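Local coordinates for periplasmic oligopeptide-binding protein (Burkholderia pseudomallei, PDB 3ZS6) that probably binds peptides in the periplasm and delivers them to an ABC transporter for uptake, at residues 289-294 with 365-370; 323-326 with 332-335. All blocks are in the same frame, centred on the assembly; numbering follows the deposited sequence. Where two conformers were deposited one is given.

The chain first runs through the strands and helices that precede helix 288-296, where contact 1 begins. It continues through strand 301-302 and a long loop whose last residues, 323-326, lead into helix 327-340. Contact 2 closes here at once, joining that loop to residues 332-335 of the helix it precedes. Strand 350-356 and helix 359-376 follow, and residues 365-370 of this helix return to 289-294, closing the wider loop of contact 1 around contact 2. The centres of the two contacts lie about 17 Å apart. Contact 1 pairs two helices far apart in sequence that lie against the mixed sheet, whereas contact 2 fastens a helix to its own lead-in.

Contact 1: 289-294 with 365-370; sequences EILTSK and ALFAAS
Ile290 turns its CG2 methyl onto Phe367, approaching CE1 at 4.0 Å and CZ at 4.1 Å, obliquely to the ring. Its side chain crosses that of Phe367 at about a right angle. Because CG2 lies anti to the backbone N, this methyl rather than the longer CG1 branch does the touching. At its backbone, Ile290 N is hydrogen-bonded to Asp287 OD1, from the residue just before helix 288-296. Leu291 takes the neighbouring part of the same ring: its CB lies 3.9 Å from Phe367 CE2, and its CD1 reaches Phe367 CD2 at 4.0 Å. Phe367 answers from the facing helix with its CG anti to the backbone N (chi1 180°), which carries the ring across the gap to the two aliphatic residues. No hydrogen bond joins the segments, so these two segments meet through apolar groups, and Leu291 is the buried member of the trio. The setting is one lobe of the type II periplasmic-binding fold, in which helices pack against a mixed sheet. Leu291 and Thr292 rest on Phe473 of strand 470-480, while Ala365 and Ala368 lie on Tyr264 of the adjoining antiparallel strand 260-266. The ring of Phe367 thus bridges two helices seated on neighbouring strands. Farther along, Thr292 also touches Glu300, and its carbonyl O is hydrogen-bonded to Thr296 OG1. Ser293 takes no part across the contact; its backbone N is bonded to Glu289 O. In one of its two conformers Ser293 OG also donates to Glu289 O, at 2.9 Å and from the opposite face, so the second bond on that oxygen depends on this conformer. A wider pi-type turn occurs at 291-294.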
loop_
_atom_site.group_PDB
_atom_site.type_symbol
_atom_site.label_atom_id
_atom_site.label_comp_id
_atom_site.label_asym_id
_atom_site.label_seq_id
_atom_site.Cartn_x
_atom_site.Cartn_y
_atom_site.Cartn_z
ATOM N N GLU A 289 6.844 -19.070 12.770
ATOM C CA GLU A 289 6.029 -19.383 13.929
ATOM C C GLU A 289 6.615 -18.687 15.154
ATOM O O GLU A 289 5.900 -18.013 15.895
ATOM C CB GLU A 289 5.954 -20.899 14.144
ATOM C CG GLU A 289 4.570 -21.389 14.535
ATOM C CD GLU A 289 4.063 -20.748 15.814
ATOM O OE1 GLU A 289 4.885 -20.499 16.721
ATOM O OE2 GLU A 289 2.842 -20.491 15.912
ATOM N N ILE A 290 7.923 -18.839 15.343
ATOM C CA ILE A 290 8.637 -18.153 16.412
ATOM C C ILE A 290 8.597 -16.638 16.221
ATOM O O ILE A 290 8.398 -15.884 17.176
ATOM C CB ILE A 290 10.103 -18.631 16.493
ATOM C CG1 ILE A 290 10.163 -20.100 16.930
ATOM C CG2 ILE A 290 10.893 -17.772 17.457
ATOM C CD1 ILE A 290 11.551 -20.698 16.848
ATOM N N LEU A 291 8.783 -16.202 14.978
ATOM C CA LEU A 291 8.737 -14.786 14.643
ATOM C C LEU A 291 7.446 -14.154 15.149
ATOM O O LEU A 291 7.470 -13.136 15.833
ATOM C CB LEU A 291 8.875 -14.587 13.125
ATOM C CG LEU A 291 8.761 -13.144 12.612
ATOM C CD1 LEU A 291 9.687 -12.203 13.382
ATOM C CD2 LEU A 291 9.044 -13.070 11.110
ATOM N N THR A 292 6.317 -14.776 14.825
ATOM C CA THR A 292 5.019 -14.204 15.165
ATOM C C THR A 292 4.612 -14.407 16.630
ATOM O O THR A 292 4.087 -13.489 17.269
ATOM C CB THR A 292 3.902 -14.719 14.237
ATOM O OG1 THR A 292 3.913 -16.151 14.228
ATOM C CG2 THR A 292 4.113 -14.203 12.814
ATOM N N SER A 293 4.869 -15.590 17.174
ATOM C CA SER A 293 4.432 -15.900 18.529
ATOM C C SER A 293 5.314 -15.249 19.590
ATOM O O SER A 293 4.838 -14.904 20.671
ATOM C CB SER A 293 4.372 -17.412 18.751
ATOM O OG SER A 293 5.669 -17.989 18.742
ATOM N N LYS A 294 6.595 -15.078 19.280
ATOM C CA LYS A 294 7.556 -14.601 20.273
ATOM C C LYS A 294 8.096 -13.190 20.051
ATOM O O LYS A 294 8.529 -12.533 21.001
ATOM C CB LYS A 294 8.735 -15.570 20.372
ATOM C CG LYS A 294 8.351 -16.988 20.781
ATOM C CD LYS A 294 9.590 -17.849 20.962
ATOM C CE LYS A 294 9.240 -19.306 21.253
ATOM N NZ LYS A 294 10.456 -20.177 21.264
ATOM N N ALA A 365 14.511 -7.880 11.707
ATOM C CA ALA A 365 15.777 -7.984 10.986
ATOM C C ALA A 365 16.856 -8.735 11.784
ATOM O O ALA A 365 17.583 -9.567 11.230
ATOM C CB ALA A 365 16.270 -6.605 10.584
ATOM N N LEU A 366 16.969 -8.430 13.076
ATOM C CA LEU A 366 17.909 -9.135 13.944
ATOM C C LEU A 366 17.593 -10.631 13.974
ATOM O O LEU A 366 18.497 -11.476 14.001
ATOM C CB LEU A 366 17.879 -8.554 15.367
ATOM C CG LEU A 366 18.645 -7.237 15.538
ATOM C CD1 LEU A 366 18.271 -6.507 16.837
ATOM C CD2 LEU A 366 20.152 -7.472 15.459
ATOM N N PHE A 367 16.303 -10.952 13.976
ATOM C CA PHE A 367 15.875 -12.344 13.950
ATOM C C PHE A 367 16.302 -13.034 12.657
ATOM O O PHE A 367 16.895 -14.109 12.692
ATOM C CB PHE A 367 14.358 -12.457 14.131
ATOM C CG PHE A 367 13.855 -13.876 14.112
ATOM C CD1 PHE A 367 14.140 -14.738 15.160
ATOM C CD2 PHE A 367 13.094 -14.344 13.049
ATOM C CE1 PHE A 367 13.684 -16.046 15.148
ATOM C CE2 PHE A 367 12.627 -15.650 13.032
ATOM C CZ PHE A 367 12.923 -16.502 14.080
ATOM N N ALA A 368 15.999 -12.416 11.518
ATOM C CA ALA A 368 16.403 -12.965 10.223
ATOM C C ALA A 368 17.912 -13.183 10.140
ATOM O O ALA A 368 18.381 -14.244 9.714
ATOM C CB ALA A 368 15.928 -12.066 9.077
ATOM N N ALA A 369 18.669 -12.170 10.538
ATOM C CA ALA A 369 20.120 -12.267 10.531
ATOM C C ALA A 369 20.613 -13.483 11.325
ATOM O O ALA A 369 21.448 -14.246 10.841
ATOM C CB ALA A 369 20.743 -10.978 11.069
ATOM N N SER A 370 20.098 -13.669 12.540
ATOM C CA SER A 370 20.576 -14.762 13.388
ATOM C C SER A 370 20.153 -16.109 12.807
ATOM O O SER A 370 20.914 -17.075 12.805
ATOM C CB SER A 370 20.082 -14.611 14.834
ATOM O OG SER A 370 18.753 -15.073 14.980
#

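Contact 2: 323-326 with 332-335; sequences ASWP and DYAK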
loop_
_atom_site.group_PDB
_atom_site.type_symbol
_atom_site.label_atom_id
_atom_site.label_comp_id
_atom_site.label_asym_id
_atom_site.label_seq_id
_atom_site.Cartn_x
_atom_site.Cartn_y
_atom_site.Cartn_z
ATOM N N ALA A 323 6.658 -26.038 4.625
ATOM C CA ALA A 323 6.045 -25.361 5.765
ATOM C C ALA A 323 5.733 -26.347 6.892
ATOM O O ALA A 323 5.634 -25.966 8.059
ATOM C CB ALA A 323 4.783 -24.630 5.338
ATOM N N SER A 324 5.584 -27.622 6.543
ATOM C CA SER A 324 5.236 -28.631 7.535
ATOM C C SER A 324 6.392 -29.588 7.822
ATOM O O SER A 324 6.199 -30.642 8.426
ATOM C CB SER A 324 3.994 -29.408 7.092
ATOM O OG SER A 324 4.193 -29.984 5.814
ATOM N N TRP A 325 7.592 -29.214 7.393
ATOM C CA TRP A 325 8.779 -30.022 7.645
ATOM C C TRP A 325 9.421 -29.707 8.994
ATOM O O TRP A 325 9.403 -28.566 9.445
ATOM C CB TRP A 325 9.823 -29.808 6.549
ATOM C CG TRP A 325 9.414 -30.272 5.178
ATOM C CD1 TRP A 325 8.254 -30.902 4.829
ATOM C CD2 TRP A 325 10.174 -30.132 3.974
ATOM N NE1 TRP A 325 8.246 -31.166 3.478
ATOM C CE2 TRP A 325 9.414 -30.702 2.931
ATOM C CE3 TRP A 325 11.425 -29.583 3.677
ATOM C CZ2 TRP A 325 9.866 -30.739 1.610
ATOM C CZ3 TRP A 325 11.873 -29.618 2.361
ATOM C CH2 TRP A 325 11.094 -30.191 1.347
ATOM N N PRO A 326 9.992 -30.730 9.645
ATOM C CA PRO A 326 10.860 -30.478 10.796
ATOM C C PRO A 326 11.920 -29.462 10.401
ATOM O O PRO A 326 12.407 -29.494 9.269
ATOM C CB PRO A 326 11.516 -31.839 11.034
ATOM C CG PRO A 326 10.510 -32.826 10.537
ATOM C CD PRO A 326 9.808 -32.168 9.382
ATOM N N ASP A 332 18.694 -28.725 6.313
ATOM C CA ASP A 332 19.445 -29.626 5.431
ATOM C C ASP A 332 19.124 -29.371 3.961
ATOM O O ASP A 332 20.017 -29.230 3.125
ATOM C CB ASP A 332 19.135 -31.087 5.768
ATOM C CG ASP A 332 19.807 -31.548 7.044
ATOM O OD1 ASP A 332 20.937 -31.091 7.316
ATOM O OD2 ASP A 332 19.204 -32.371 7.770
ATOM N N TYR A 333 17.838 -29.329 3.643
ATOM C CA TYR A 333 17.415 -29.084 2.274
ATOM C C TYR A 333 17.958 -27.735 1.794
ATOM O O TYR A 333 18.468 -27.620 0.682
ATOM C CB TYR A 333 15.889 -29.133 2.187
ATOM C CG TYR A 333 15.332 -29.187 0.781
ATOM C CD1 TYR A 333 15.210 -28.032 0.020
ATOM C CD2 TYR A 333 14.916 -30.393 0.220
ATOM C CE1 TYR A 333 14.700 -28.070 -1.257
ATOM C CE2 TYR A 333 14.403 -30.443 -1.065
ATOM C CZ TYR A 333 14.298 -29.275 -1.799
ATOM O OH TYR A 333 13.787 -29.298 -3.077
ATOM N N ALA A 334 17.869 -26.713 2.644
ATOM C CA ALA A 334 18.291 -25.367 2.249
ATOM C C ALA A 334 19.804 -25.271 2.039
ATOM O O ALA A 334 20.272 -24.647 1.079
ATOM C CB ALA A 334 17.809 -24.321 3.279
ATOM N N LYS A 335 20.572 -25.882 2.940
ATOM C CA LYS A 335 22.026 -25.943 2.774
ATOM C C LYS A 335 22.418 -26.637 1.468
ATOM O O LYS A 335 23.360 -26.228 0.788
ATOM C CB LYS A 335 22.693 -26.635 3.971
ATOM C CG LYS A 335 22.905 -25.717 5.166
ATOM C CD LYS A 335 23.712 -26.381 6.270
ATOM C CE LYS A 335 22.901 -27.439 6.999
ATOM N NZ LYS A 335 23.679 -28.048 8.115
#
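Trp325 holds CG anti to its carbonyl carbon (chi1 -65°), and its second torsion is nearly eclipsed at -3°, which places CD1 on the CA side and sends the six-membered ring outward, away from the backbone. Tyr333, eight residues on, has CG anti to the backbone N, presenting a ring face to the arriving indole. The result is an edge-to-face pair, with the edge of Trp325 directed at the face of Tyr333. The centroid of the indole six-membered ring lies 5.3 Å from that of the Tyr333 ring, and the planes meet at 62°, a T-shape leaning well away from the perpendicular. The leading edge is formed by CZ3 and CH2. Trp325 CZ3 lies above the CG-CD2 rim of the Tyr333 ring, 3.8 Å from both atoms, on the side toward Tyr333 CB, which it reaches at 4.0 Å. Beside it, Trp325 CH2 stands 4.0 Å above the ring plane of Tyr333, displaced toward the rim, where Tyr333 CE2 is 4.1 Å away. Contact is thus concentrated on the CG-CD2-CE2 side of the ring, and no hydrogen bond crosses between the segments. At the other end of the indole, Trp325 NE1 is hydrogen-bonded to Asp321 OD1, which helps fix the rotation of the ring. Arg329, in the first turn of the helix, adds a cation-pi contact to the indole. Pro326 is the N-cap of helix 327-340; the Trp325-Tyr333 pair lies between the residue before the cap and the second turn. This surface contact lies beside helix 276-285, whose Met284 touches both Trp325 and Tyr333; Ala334 reaches Met284 and Val285 of that helix, and together with Lys335 it also meets Leu376 at the end of helix 359-376.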